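Local coordinates for exocyst complex component EXO70 (Saccharomyces cerevisiae, PDB 2B1E), which takes part in secretion as a subunit of the exocyst complex, which tethers secretory vesicles to the sites of exocytosis, and contributes to assembly of that complex, at residues 460-464 / 522-526. Numbering follows the deposited sequence.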
loop_
_atom_site.group_PDB
_atom_site.type_symbol
_atom_site.label_atom_id
_atom_site.label_comp_id
_atom_site.label_asym_id
_atom_site.label_seq_id
_atom_site.Cartn_x
_atom_site.Cartn_y
_atom_site.Cartn_z
ATOM N N TRP A 460 -17.537 20.604 -37.194
ATOM C CA TRP A 460 -18.589 20.211 -38.112
ATOM C C TRP A 460 -19.919 20.822 -37.643
ATOM O O TRP A 460 -20.775 21.152 -38.466
ATOM C CB TRP A 460 -18.716 18.681 -38.189
ATOM C CG TRP A 460 -17.552 18.003 -38.826
ATOM C CD1 TRP A 460 -16.456 17.480 -38.190
ATOM C CD2 TRP A 460 -17.351 17.775 -40.226
ATOM N NE1 TRP A 460 -15.589 16.940 -39.105
ATOM C CE2 TRP A 460 -16.110 17.107 -40.365
ATOM C CE3 TRP A 460 -18.097 18.067 -41.380
ATOM C CZ2 TRP A 460 -15.599 16.727 -41.612
ATOM C CZ3 TRP A 460 -17.588 17.688 -42.620
ATOM C CH2 TRP A 460 -16.350 17.025 -42.726
ATOM N N ARG A 461 -20.086 20.973 -36.329
ATOM C CA ARG A 461 -21.315 21.568 -35.801
ATOM C C ARG A 461 -21.390 23.029 -36.247
ATOM O O ARG A 461 -22.474 23.528 -36.586
ATOM C CB ARG A 461 -21.363 21.479 -34.268
ATOM C CG ARG A 461 -21.504 20.059 -33.724
ATOM C CD ARG A 461 -21.789 20.049 -32.214
ATOM N NE ARG A 461 -20.600 20.280 -31.394
ATOM C CZ ARG A 461 -19.905 19.317 -30.792
ATOM N NH1 ARG A 461 -20.275 18.049 -30.912
ATOM N NH2 ARG A 461 -18.845 19.619 -30.061
ATOM N N ASP A 462 -20.246 23.715 -36.256
ATOM C CA ASP A 462 -20.209 25.121 -36.693
ATOM C C ASP A 462 -20.653 25.226 -38.154
ATOM O O ASP A 462 -21.419 26.114 -38.528
ATOM C CB ASP A 462 -18.795 25.689 -36.552
ATOM C CG ASP A 462 -18.347 25.787 -35.102
ATOM O OD1 ASP A 462 -19.165 25.501 -34.202
ATOM O OD2 ASP A 462 -17.180 26.155 -34.865
ATOM N N LEU A 463 -20.160 24.313 -38.978
ATOM C CA LEU A 463 -20.509 24.277 -40.396
ATOM C C LEU A 463 -22.021 24.168 -40.602
ATOM O O LEU A 463 -22.622 24.944 -41.360
ATOM C CB LEU A 463 -19.832 23.077 -41.066
ATOM C CG LEU A 463 -20.135 22.844 -42.549
ATOM C CD1 LEU A 463 -19.630 24.014 -43.356
ATOM C CD2 LEU A 463 -19.468 21.577 -43.027
ATOM N N THR A 464 -22.635 23.187 -39.945
ATOM C CA THR A 464 -24.072 22.991 -40.089
ATOM C C THR A 464 -24.877 24.122 -39.453
ATOM O O THR A 464 -25.957 24.463 -39.939
ATOM C CB THR A 464 -24.517 21.624 -39.508
ATOM O OG1 THR A 464 -24.127 21.526 -38.134
ATOM C CG2 THR A 464 -23.865 20.484 -40.294
ATOM N N ILE A 522 -20.329 12.460 -37.640
ATOM C CA ILE A 522 -20.173 13.450 -38.697
ATOM C C ILE A 522 -21.300 13.311 -39.716
ATOM O O ILE A 522 -21.927 14.297 -40.090
ATOM C CB ILE A 522 -18.812 13.316 -39.409
ATOM C CG1 ILE A 522 -17.688 13.629 -38.418
ATOM C CG2 ILE A 522 -18.753 14.250 -40.611
ATOM C CD1 ILE A 522 -16.303 13.644 -39.035
ATOM N N ILE A 523 -21.564 12.087 -40.161
ATOM C CA ILE A 523 -22.630 11.867 -41.130
ATOM C C ILE A 523 -23.998 12.253 -40.537
ATOM O O ILE A 523 -24.800 12.900 -41.208
ATOM C CB ILE A 523 -22.641 10.387 -41.617
ATOM C CG1 ILE A 523 -21.373 10.119 -42.444
ATOM C CG2 ILE A 523 -23.902 10.100 -42.446
ATOM C CD1 ILE A 523 -21.216 8.675 -42.923
ATOM N N SER A 524 -24.250 11.881 -39.281
ATOM C CA SER A 524 -25.517 12.213 -38.621
ATOM C C SER A 524 -25.772 13.714 -38.550
ATOM O O SER A 524 -26.919 14.167 -38.556
ATOM C CB SER A 524 -25.547 11.661 -37.186
ATOM O OG SER A 524 -25.969 10.311 -37.159
ATOM N N LEU A 525 -24.696 14.483 -38.469
ATOM C CA LEU A 525 -24.796 15.926 -38.360
ATOM C C LEU A 525 -24.941 16.621 -39.712
ATOM O O LEU A 525 -25.796 17.484 -39.898
ATOM C CB LEU A 525 -23.553 16.437 -37.631
ATOM C CG LEU A 525 -23.443 17.867 -37.119
ATOM C CD1 LEU A 525 -24.610 18.200 -36.197
ATOM C CD2 LEU A 525 -22.121 17.989 -36.369
ATOM N N VAL A 526 -24.107 16.227 -40.661
ATOM C CA VAL A 526 -24.110 16.837 -41.977
ATOM C C VAL A 526 -25.190 16.401 -42.975
ATOM O O VAL A 526 -25.848 17.248 -43.586
ATOM C CB VAL A 526 -22.741 16.628 -42.653
ATOM C CG1 VAL A 526 -22.771 17.148 -44.073
ATOM C CG2 VAL A 526 -21.664 17.332 -41.856
#
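Ile522 packs over one face of the Trp460 indole. Its CG2 methyl stands over the six-membered ring in a CH-pi contact, 3.8 Å from the centroid and only 10° off the ring normal, while on the same face Ile522 CD1 reaches the pyrrole side, 3.4 Å from Trp460 NE1. With CG anti to the carbonyl carbon (chi1 -68°), Trp460 offers that surface to the neighbouring helix. Val526 CG2 comes obliquely to Trp460 CE3, at 3.7 Å.

These residues join helix 440-473 to helix 512-537, two parallel members of the all-helical bundles that make up the rod-like Exo70 fold; the axes of segments 460-464 and 522-526 come within 9.9 Å at 14°. The tryptophan is buried further by Leu500 and Thr504 of helix 483-504 and by Leu559 and Leu562 of helix 552-563.

Leu525 adds further aliphatic packing. Its CD2 packs against Trp460 CB and sits 3.4 Å from Arg461 CG, whereas at the far end of that side chain Arg461 NH2 hydrogen-bonds Ser454 OG. Thr464 OG1 lies 3.9 Å from Leu525 CG, and the Thr464 CG2 methyl rests near Leu525 O and reaches CA and CG2 of Val526 as well.

No hydrogen bond crosses the contact; Thr464 OG1 donates to Arg461 O within its own helix, at 3.0 Å, approaching from above the carbonyl plane.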